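Local coordinates for protein histidine kinase (Methanosarcina mazei, PDB 3LI8) that probably catalyses ATP-dependent phosphorylation of a protein histidine as a membrane-bound kinase, this piece being its Cache-type sensor region, at residues N108-P113 against Y143-I148; T138-Y143 against S152-I157; G147-S152 against V171-V176. One frame throughout, in Å; residues are numbered along the deposited sequence.

Interaction 1: residues N108-P113 against Y143-I148. With SO4 (sulfate ion), chain F.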
loop_
_atom_site.group_PDB
_atom_site.type_symbol
_atom_site.label_atom_id
_atom_site.label_comp_id
_atom_site.label_asym_id
_atom_site.label_seq_id
_atom_site.Cartn_x
_atom_site.Cartn_y
_atom_site.Cartn_z
ATOM N N ASN A 108 -10.304 -8.659 -10.968
ATOM C CA ASN A 108 -10.040 -8.888 -9.595
ATOM C C ASN A 108 -10.545 -10.260 -9.093
ATOM O O ASN A 108 -11.400 -10.906 -9.718
ATOM C CB ASN A 108 -10.674 -7.774 -8.757
ATOM C CG ASN A 108 -12.171 -7.879 -8.780
ATOM O OD1 ASN A 108 -12.862 -7.427 -9.717
ATOM N ND2 ASN A 108 -12.685 -8.550 -7.822
ATOM N N LYS A 109 -10.063 -10.643 -7.898
ATOM C CA LYS A 109 -10.643 -11.792 -7.188
ATOM C C LYS A 109 -11.091 -11.448 -5.752
ATOM O O LYS A 109 -11.020 -12.295 -4.845
ATOM C CB LYS A 109 -9.677 -12.986 -7.198
ATOM C CG LYS A 109 -8.375 -12.590 -6.620
ATOM C CD LYS A 109 -7.351 -13.771 -6.710
ATOM C CE LYS A 109 -7.018 -14.116 -8.130
ATOM N NZ LYS A 109 -5.773 -15.030 -8.153
ATOM N N ILE A 110 -11.598 -10.245 -5.590
ATOM C CA ILE A 110 -12.009 -9.702 -4.275
ATOM C C ILE A 110 -13.063 -10.625 -3.699
ATOM O O ILE A 110 -13.050 -10.895 -2.462
ATOM C CB ILE A 110 -12.650 -8.315 -4.477
ATOM C CG1 ILE A 110 -11.634 -7.261 -4.910
ATOM C CG2 ILE A 110 -13.262 -7.832 -3.177
ATOM C CD1 ILE A 110 -10.676 -6.939 -3.815
ATOM N N ASN A 111 -13.891 -11.209 -4.562
ATOM C CA ASN A 111 -15.018 -12.015 -4.030
ATOM C C ASN A 111 -14.797 -13.506 -4.213
ATOM O O ASN A 111 -15.711 -14.328 -3.986
ATOM C CB ASN A 111 -16.334 -11.511 -4.617
ATOM C CG ASN A 111 -16.645 -10.099 -4.118
ATOM O OD1 ASN A 111 -16.532 -9.123 -4.868
ATOM N ND2 ASN A 111 -16.814 -9.967 -2.801
ATOM N N GLY A 112 -13.598 -13.870 -4.649
ATOM C CA GLY A 112 -13.270 -15.263 -4.844
ATOM C C GLY A 112 -12.832 -15.559 -6.261
ATOM O O GLY A 112 -11.623 -15.667 -6.521
ATOM N N PRO A 113 -13.789 -15.689 -7.198
ATOM C CA PRO A 113 -13.449 -16.010 -8.572
ATOM C C PRO A 113 -12.912 -14.767 -9.323
ATOM O O PRO A 113 -13.126 -13.611 -8.891
ATOM C CB PRO A 113 -14.781 -16.513 -9.167
ATOM C CG PRO A 113 -15.838 -15.759 -8.387
ATOM C CD PRO A 113 -15.245 -15.709 -6.965
ATOM N N TYR A 143 -6.578 0.669 3.130
ATOM C CA TYR A 143 -8.012 0.876 3.336
ATOM C C TYR A 143 -8.700 -0.446 3.214
ATOM O O TYR A 143 -8.128 -1.439 2.771
ATOM C CB TYR A 143 -8.576 1.835 2.288
ATOM C CG TYR A 143 -8.376 1.433 0.834
ATOM C CD1 TYR A 143 -9.438 0.979 0.082
ATOM C CD2 TYR A 143 -7.116 1.559 0.219
ATOM C CE1 TYR A 143 -9.281 0.646 -1.246
ATOM C CE2 TYR A 143 -6.960 1.285 -1.154
ATOM C CZ TYR A 143 -8.037 0.785 -1.849
ATOM O OH TYR A 143 -7.908 0.434 -3.158
ATOM N N PHE A 144 -9.959 -0.471 3.619
ATOM C CA PHE A 144 -10.745 -1.673 3.380
ATOM C C PHE A 144 -11.630 -1.498 2.166
ATOM O O PHE A 144 -12.199 -0.425 1.919
ATOM C CB PHE A 144 -11.655 -1.915 4.630
ATOM C CG PHE A 144 -10.903 -2.433 5.823
ATOM C CD1 PHE A 144 -10.613 -3.783 5.930
ATOM C CD2 PHE A 144 -10.456 -1.569 6.806
ATOM C CE1 PHE A 144 -9.860 -4.321 7.019
ATOM C CE2 PHE A 144 -9.719 -2.102 7.916
ATOM C CZ PHE A 144 -9.441 -3.478 7.995
ATOM N N TYR A 145 -11.775 -2.574 1.386
ATOM C CA TYR A 145 -12.663 -2.550 0.223
ATOM C C TYR A 145 -13.317 -3.917 0.169
ATOM O O TYR A 145 -12.644 -4.951 0.021
ATOM C CB TYR A 145 -11.925 -2.217 -1.087
ATOM C CG TYR A 145 -12.723 -2.417 -2.341
ATOM C CD1 TYR A 145 -13.635 -1.439 -2.757
ATOM C CD2 TYR A 145 -12.578 -3.554 -3.097
ATOM C CE1 TYR A 145 -14.389 -1.608 -3.900
ATOM C CE2 TYR A 145 -13.357 -3.756 -4.263
ATOM C CZ TYR A 145 -14.242 -2.790 -4.644
ATOM O OH TYR A 145 -14.970 -2.972 -5.794
ATOM N N GLU A 146 -14.650 -3.909 0.279
ATOM C CA GLU A 146 -15.398 -5.194 0.303
ATOM C C GLU A 146 -14.771 -6.225 1.196
ATOM O O GLU A 146 -14.653 -7.411 0.858
ATOM C CB GLU A 146 -15.653 -5.747 -1.125
ATOM C CG GLU A 146 -16.421 -4.751 -1.946
ATOM C CD GLU A 146 -16.690 -5.205 -3.385
ATOM O OE1 GLU A 146 -16.199 -6.262 -3.802
ATOM O OE2 GLU A 146 -17.408 -4.492 -4.076
ATOM N N GLY A 147 -14.359 -5.785 2.380
ATOM C CA GLY A 147 -13.905 -6.727 3.356
ATOM C C GLY A 147 -12.411 -6.969 3.292
ATOM O O GLY A 147 -11.895 -7.689 4.127
ATOM N N ILE A 148 -11.739 -6.424 2.268
ATOM C CA ILE A 148 -10.310 -6.780 2.076
ATOM C C ILE A 148 -9.446 -5.573 2.451
ATOM O O ILE A 148 -9.629 -4.504 1.850
ATOM C CB ILE A 148 -9.996 -7.080 0.592
ATOM C CG1 ILE A 148 -10.909 -8.214 0.026
ATOM C CG2 ILE A 148 -8.479 -7.432 0.418
ATOM C CD1 ILE A 148 -10.867 -9.488 0.832
HETATM S S SO4 F . -10.382 0.400 -5.971
HETATM O O1 SO4 F . -10.441 -1.005 -5.559
HETATM O O2 SO4 F . -9.881 1.264 -4.893
HETATM O O3 SO4 F . -11.624 1.014 -6.468
HETATM O O4 SO4 F . -9.305 0.441 -7.064
HETATM O O HOH W 1 -14.398 -9.885 0.075
#

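Interaction 2: residues T138-Y143 against S152-I157. With SO4 (sulfate ion), chain F.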
loop_
_atom_site.group_PDB
_atom_site.type_symbol
_atom_site.label_atom_id
_atom_site.label_comp_id
_atom_site.label_asym_id
_atom_site.label_seq_id
_atom_site.Cartn_x
_atom_site.Cartn_y
_atom_site.Cartn_z
ATOM N N THR A 138 1.942 6.374 -7.498
ATOM C CA THR A 138 1.295 6.606 -6.197
ATOM C C THR A 138 1.111 5.288 -5.433
ATOM O O THR A 138 0.955 4.240 -6.050
ATOM C CB THR A 138 -0.061 7.249 -6.492
ATOM O OG1 THR A 138 0.169 8.500 -7.139
ATOM C CG2 THR A 138 -0.876 7.517 -5.202
ATOM N N LEU A 139 1.152 5.350 -4.097
ATOM C CA LEU A 139 0.836 4.210 -3.222
ATOM C C LEU A 139 -0.181 4.813 -2.246
ATOM O O LEU A 139 0.110 5.781 -1.518
ATOM C CB LEU A 139 2.088 3.749 -2.469
ATOM C CG LEU A 139 1.817 2.726 -1.385
ATOM C CD1 LEU A 139 0.884 1.592 -1.904
ATOM C CD2 LEU A 139 3.107 2.057 -0.806
ATOM N N THR A 140 -1.417 4.319 -2.254
ATOM C CA THR A 140 -2.409 4.875 -1.299
ATOM C C THR A 140 -2.090 4.447 0.123
ATOM O O THR A 140 -1.363 3.489 0.379
ATOM C CB THR A 140 -3.848 4.344 -1.604
ATOM O OG1 THR A 140 -3.897 2.948 -1.345
ATOM C CG2 THR A 140 -4.160 4.564 -3.079
ATOM N N GLU A 141 -2.662 5.186 1.065
ATOM C CA GLU A 141 -2.774 4.714 2.418
ATOM C C GLU A 141 -3.669 3.444 2.399
ATOM O O GLU A 141 -4.440 3.260 1.474
ATOM C CB GLU A 141 -3.370 5.831 3.265
ATOM C CG GLU A 141 -2.325 6.923 3.503
ATOM C CD GLU A 141 -1.181 6.409 4.375
ATOM O OE1 GLU A 141 -1.369 6.335 5.605
ATOM O OE2 GLU A 141 -0.103 6.039 3.838
ATOM N N PRO A 142 -3.497 2.548 3.371
ATOM C CA PRO A 142 -4.256 1.307 3.405
ATOM C C PRO A 142 -5.754 1.565 3.651
ATOM O O PRO A 142 -6.178 2.593 4.257
ATOM C CB PRO A 142 -3.611 0.527 4.536
ATOM C CG PRO A 142 -3.197 1.613 5.511
ATOM C CD PRO A 142 -2.634 2.695 4.565
ATOM N N TYR A 143 -6.578 0.669 3.130
ATOM C CA TYR A 143 -8.012 0.876 3.336
ATOM C C TYR A 143 -8.700 -0.446 3.214
ATOM O O TYR A 143 -8.128 -1.439 2.771
ATOM C CB TYR A 143 -8.576 1.835 2.288
ATOM C CG TYR A 143 -8.376 1.433 0.834
ATOM C CD1 TYR A 143 -9.438 0.979 0.082
ATOM C CD2 TYR A 143 -7.116 1.559 0.219
ATOM C CE1 TYR A 143 -9.281 0.646 -1.246
ATOM C CE2 TYR A 143 -6.960 1.285 -1.154
ATOM C CZ TYR A 143 -8.037 0.785 -1.849
ATOM O OH TYR A 143 -7.908 0.434 -3.158
ATOM N N SER A 152 -3.170 0.250 -2.763
ATOM C CA SER A 152 -3.226 0.292 -4.259
ATOM C C SER A 152 -1.996 1.056 -4.734
ATOM O O SER A 152 -1.703 2.137 -4.206
ATOM C CB SER A 152 -4.497 1.045 -4.725
ATOM O OG SER A 152 -5.682 0.389 -4.214
ATOM N N TYR A 153 -1.317 0.464 -5.700
ATOM C CA TYR A 153 -0.162 1.078 -6.385
ATOM C C TYR A 153 -0.721 1.516 -7.721
ATOM O O TYR A 153 -1.328 0.707 -8.419
ATOM C CB TYR A 153 0.870 0.021 -6.674
ATOM C CG TYR A 153 1.628 -0.463 -5.424
ATOM C CD1 TYR A 153 2.879 0.090 -5.067
ATOM C CD2 TYR A 153 1.083 -1.454 -4.593
ATOM C CE1 TYR A 153 3.537 -0.364 -3.922
ATOM C CE2 TYR A 153 1.736 -1.866 -3.412
ATOM C CZ TYR A 153 2.951 -1.305 -3.117
ATOM O OH TYR A 153 3.586 -1.788 -2.008
ATOM N N ASP A 154 -0.531 2.774 -8.112
ATOM C CA ASP A 154 -1.128 3.227 -9.400
ATOM C C ASP A 154 -0.109 4.089 -10.116
ATOM O O ASP A 154 0.468 4.980 -9.495
ATOM C CB ASP A 154 -2.403 4.064 -9.148
ATOM C CG ASP A 154 -3.436 3.270 -8.402
ATOM O OD1 ASP A 154 -4.112 2.459 -9.066
ATOM O OD2 ASP A 154 -3.466 3.337 -7.145
ATOM N N SER A 155 0.058 3.824 -11.397
ATOM C CA SER A 155 1.014 4.608 -12.236
ATOM C C SER A 155 0.295 5.277 -13.375
ATOM O O SER A 155 -0.593 4.690 -13.990
ATOM C CB SER A 155 2.038 3.613 -12.861
ATOM O OG SER A 155 2.867 3.128 -11.798
ATOM N N PRO A 156 0.637 6.554 -13.657
ATOM C CA PRO A 156 0.011 7.275 -14.739
ATOM C C PRO A 156 0.483 6.736 -16.103
ATOM O O PRO A 156 1.676 6.413 -16.269
ATOM C CB PRO A 156 0.471 8.753 -14.486
ATOM C CG PRO A 156 1.797 8.629 -13.810
ATOM C CD PRO A 156 1.616 7.363 -12.917
ATOM N N ILE A 157 -0.445 6.663 -17.055
ATOM C CA ILE A 157 -0.168 6.303 -18.467
ATOM C C ILE A 157 -0.076 7.635 -19.225
ATOM O O ILE A 157 -1.058 8.443 -19.311
ATOM C CB ILE A 157 -1.306 5.514 -19.060
ATOM C CG1 ILE A 157 -1.481 4.216 -18.254
ATOM C CG2 ILE A 157 -1.038 5.170 -20.532
ATOM C CD1 ILE A 157 -2.773 3.368 -18.665
HETATM S S SO4 F . -10.382 0.400 -5.971
HETATM O O1 SO4 F . -10.441 -1.005 -5.559
HETATM O O2 SO4 F . -9.881 1.264 -4.893
HETATM O O3 SO4 F . -11.624 1.014 -6.468
HETATM O O4 SO4 F . -9.305 0.441 -7.064
#

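Interaction 3: residues G147-S152 against V171-V176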
loop_
_atom_site.group_PDB
_atom_site.type_symbol
_atom_site.label_atom_id
_atom_site.label_comp_id
_atom_site.label_asym_id
_atom_site.label_seq_id
_atom_site.Cartn_x
_atom_site.Cartn_y
_atom_site.Cartn_z
ATOM N N GLY A 147 -14.359 -5.785 2.380
ATOM C CA GLY A 147 -13.905 -6.727 3.356
ATOM C C GLY A 147 -12.411 -6.969 3.292
ATOM O O GLY A 147 -11.895 -7.689 4.127
ATOM N N ILE A 148 -11.739 -6.424 2.268
ATOM C CA ILE A 148 -10.310 -6.780 2.076
ATOM C C ILE A 148 -9.446 -5.573 2.451
ATOM O O ILE A 148 -9.629 -4.504 1.850
ATOM C CB ILE A 148 -9.996 -7.080 0.592
ATOM C CG1 ILE A 148 -10.909 -8.214 0.026
ATOM C CG2 ILE A 148 -8.479 -7.432 0.418
ATOM C CD1 ILE A 148 -10.867 -9.488 0.832
ATOM N N PHE A 149 -8.517 -5.780 3.375
ATOM C CA PHE A 149 -7.569 -4.694 3.797
ATOM C C PHE A 149 -6.458 -4.691 2.760
ATOM O O PHE A 149 -5.884 -5.741 2.481
ATOM C CB PHE A 149 -6.980 -5.071 5.136
ATOM C CG PHE A 149 -6.173 -3.957 5.772
ATOM C CD1 PHE A 149 -6.623 -2.663 5.779
ATOM C CD2 PHE A 149 -4.955 -4.301 6.396
ATOM C CE1 PHE A 149 -5.830 -1.676 6.450
ATOM C CE2 PHE A 149 -4.184 -3.347 7.026
ATOM C CZ PHE A 149 -4.622 -2.037 7.016
HETATM N N MSE A 150 -6.189 -3.519 2.179
HETATM C CA MSE A 150 -5.256 -3.477 1.047
HETATM C C MSE A 150 -4.673 -2.097 0.847
HETATM O O MSE A 150 -5.073 -1.112 1.504
HETATM C CB MSE A 150 -5.988 -3.882 -0.233
HETATM C CG MSE A 150 -7.067 -2.915 -0.490
HETATM SE SE MSE A 150 -8.068 -3.210 -2.296
HETATM C CE MSE A 150 -8.320 -4.784 -2.042
ATOM N N VAL A 151 -3.632 -2.032 -0.008
ATOM C CA VAL A 151 -3.193 -0.701 -0.525
ATOM C C VAL A 151 -3.233 -0.868 -2.059
ATOM O O VAL A 151 -3.257 -2.030 -2.562
ATOM C CB VAL A 151 -1.744 -0.341 -0.148
ATOM C CG1 VAL A 151 -1.651 0.104 1.330
ATOM C CG2 VAL A 151 -0.799 -1.533 -0.446
ATOM N N SER A 152 -3.170 0.250 -2.763
ATOM C CA SER A 152 -3.226 0.292 -4.259
ATOM C C SER A 152 -1.996 1.056 -4.734
ATOM O O SER A 152 -1.703 2.137 -4.206
ATOM C CB SER A 152 -4.497 1.045 -4.725
ATOM O OG SER A 152 -5.682 0.389 -4.214
ATOM N N VAL A 171 -3.200 -4.707 -3.540
ATOM C CA VAL A 171 -2.338 -5.614 -2.787
ATOM C C VAL A 171 -2.946 -5.884 -1.403
ATOM O O VAL A 171 -2.954 -4.978 -0.582
ATOM C CB VAL A 171 -0.953 -5.009 -2.641
ATOM C CG1 VAL A 171 0.046 -5.948 -1.865
ATOM C CG2 VAL A 171 -0.431 -4.692 -4.070
ATOM N N PRO A 172 -3.425 -7.120 -1.160
ATOM C CA PRO A 172 -3.902 -7.394 0.227
ATOM C C PRO A 172 -2.753 -7.326 1.227
ATOM O O PRO A 172 -1.579 -7.721 0.940
ATOM C CB PRO A 172 -4.365 -8.865 0.184
ATOM C CG PRO A 172 -4.615 -9.186 -1.206
ATOM C CD PRO A 172 -3.700 -8.248 -2.079
ATOM N N LEU A 173 -3.118 -6.927 2.437
ATOM C CA LEU A 173 -2.097 -6.704 3.452
ATOM C C LEU A 173 -2.209 -7.646 4.618
ATOM O O LEU A 173 -1.484 -7.445 5.601
ATOM C CB LEU A 173 -2.235 -5.303 4.026
ATOM C CG LEU A 173 -1.922 -4.161 3.046
ATOM C CD1 LEU A 173 -2.426 -2.782 3.555
ATOM C CD2 LEU A 173 -0.471 -4.251 2.687
ATOM N N GLU A 174 -3.058 -8.682 4.533
ATOM C CA GLU A 174 -3.146 -9.631 5.655
ATOM C C GLU A 174 -1.773 -10.244 5.988
ATOM O O GLU A 174 -1.385 -10.400 7.171
ATOM C CB GLU A 174 -4.129 -10.733 5.262
ATOM C CG GLU A 174 -4.265 -11.799 6.339
ATOM C CD GLU A 174 -5.288 -12.834 5.993
ATOM O OE1 GLU A 174 -5.902 -12.718 4.918
ATOM O OE2 GLU A 174 -5.458 -13.766 6.798
ATOM N N TYR A 175 -0.983 -10.506 4.956
ATOM C CA TYR A 175 0.329 -11.050 5.145
ATOM C C TYR A 175 1.211 -10.196 6.091
ATOM O O TYR A 175 2.041 -10.754 6.818
ATOM C CB TYR A 175 1.024 -11.279 3.792
ATOM C CG TYR A 175 1.726 -10.026 3.314
ATOM C CD1 TYR A 175 3.057 -9.790 3.655
ATOM C CD2 TYR A 175 1.069 -9.106 2.488
ATOM C CE1 TYR A 175 3.727 -8.626 3.236
ATOM C CE2 TYR A 175 1.739 -7.969 2.024
ATOM C CZ TYR A 175 3.053 -7.726 2.445
ATOM O OH TYR A 175 3.690 -6.584 1.978
ATOM N N VAL A 176 1.033 -8.880 6.048
ATOM C CA VAL A 176 1.789 -8.018 6.960
ATOM C C VAL A 176 1.554 -8.380 8.414
ATOM O O VAL A 176 2.498 -8.529 9.194
ATOM C CB VAL A 176 1.470 -6.590 6.696
ATOM C CG1 VAL A 176 2.216 -5.633 7.740
ATOM C CG2 VAL A 176 1.841 -6.295 5.247
HETATM O O HOH W 2 -5.806 -8.507 3.358
#

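Interaction 1: residues N108-P113 against Y143-I148
One water joins the two tight turns by giving a proton to a carbonyl of each, lying 3.0 Å from Ile-110 O and 2.6 Å from Glu-146 O. Ile-110 supplies most of the side-chain contact, with its two branches doing different work. Its CG1 arm runs to the edge of the Tyr-145 ring, nearly in the ring plane, and places CD1 3.9 Å from CD2 of Tyr-145. The other branch, CG2, is anti to the backbone N (CG1 has chi1 -69°) and reaches Glu-146, 3.8 Å from its CB, as well as Ile-148, 4.0 Å from its CG1. The Ile-110 and Tyr-145 side chains meet at about a right angle, which fits an edge approach. The segment 143-148 is the end of a beta hairpin: a type I' turn, closed by Tyr-145 N to Ile-148 O and Ile-148 N to Tyr-145 O, returns strand 143-145 into strand 148-159 in an antiparallel sheet of the Cache region. Glu-146 and Gly-147 occupy the turn's central positions with positive phi, and at Gly-147 a side chain would jam against the preceding carbonyl. The facing loop is a type I turn from Lys-109 to Gly-112, between strands 105-108 and 115-118. Both faces of the Tyr-145 ring are occupied: Glu-146 CG sits over the centre 3.9 Å above the plane, and sulfate O1 lies over the opposite face. The sulfate, probably from the crystallisation liquor, also comes 2.8 Å from Tyr-143 OH through its O2, a weak bond whose proton is not settled. Ile-110 also rests on Met-150, farther along the hairpin's second strand, and on Ile-73 in a loop.

Interaction 2: residues T138-Y143 against S152-I157
Thr-140 and Ser-152 are joined by two bonds that use both backbone and side chain. Thr-140 N gives its proton to Ser-152 O at 2.9 Å (166° at the hydrogen), while Ser-152 N donates to Thr-140 OG1 at 3.1 Å. That hydroxyl sits between the backbone N and the carbonyl carbon (chi1 67°), where it can also donate to Glu-141 O, so it both accepts and donates. Next along, Thr-138 and Asp-154 form an antiparallel hydrogen-bonded pair: Thr-138 N to Asp-154 O is 2.8 Å and the return bond, Asp-154 N to Thr-138 O, is 2.9 Å. Their side chains find polar partners elsewhere, Thr-138 OG1 at Lys-136 O and Asp-154 OD1 at Tyr-76 OH. Between these pairs Leu-139 stands beside Tyr-153 and sets CD1 3.7 Å from the ring centroid, 8° off the normal, a CH-pi contact. Ser-152 OG lies at the edge of the Tyr-143 ring, near its plane, a doubtfully short 2.5 Å from Tyr-143 OH, and also bonds Asp-170 OD1. Backbone and hydroxyl partners thus meet the polar groups along this strand edge, with the Tyr-143 hydroxyl also near a sulfate probably from the crystallisation liquor.

Interaction 3: residues G147-S152 against V171-V176
Strand 148-159 and the end of strand 162-172 run antiparallel, with Val-151 and Val-171 as a hydrogen-bonded pair: Val-171 N to Val-151 O is 2.9 Å and Val-151 N to Val-171 O is 3.1 Å. Met-150 (selenomethionine) and Pro-172 follow as a non-hydrogen-bonded pair, a position where the missing N-H of proline costs this pairing nothing. One residue on, Leu-173 N reaches Phe-149 O at 3.0 Å, from 32° outside the carbonyl plane. The same oxygen takes a proton from a water at 2.9 Å, and that water accepts from Glu-174 N, extending the link beyond the strand.

Leu-173 makes the main side-chain contacts. Its CD1 lies over one face of the Phe-149 ring, 4.1 Å from the centroid and 18° off the normal, and its CB is 3.7 Å from Phe-149 CD2. The ring is brought there by CG lying anti to the backbone N (chi1 -171°). CD1 of Leu-173 also approaches Val-151 CG1 at 3.7 Å, the two side chains meeting at about a right angle. Phe-149 further stacks with Phe-144 and touches Pro-142, which Leu-173 touches too. Replacing Phe-149 by an alanine would probably leave Leu-173 CD1 without its ring face and Phe-144 without its stacking partner, opening a gap beside the strand.

The chemistry implies a division of labour: three backbone bonds define the pairing of strands 148-159 and 162-172, and Leu-173 packs against Phe-149 and Val-151 where the chain passes into helix 174-180.

From the N terminus, the loop 108-113 comes first; interaction 1 brings it to the hairpin 143-148, closing a loop that contains strand 115-118, helix 126-134 and strand 138-139. Interaction 2 begins inside that loop and ends beyond it, so the two cross, sharing Tyr-143. Its own short loop carries the hairpin turn. Interaction 3 starts at Gly-147 and Ile-148, where interaction 1 ends, and closes the 148-159/162-172 hairpin; it crosses interaction 2, with Ser-152 in common. Tyr-143 N to Met-150 O, 2.8 Å, is a probable further bond within this sheet. Together the contacts tie strands 138-139, 143-145 and 162-172, and an outlying turn, to strand 148-159.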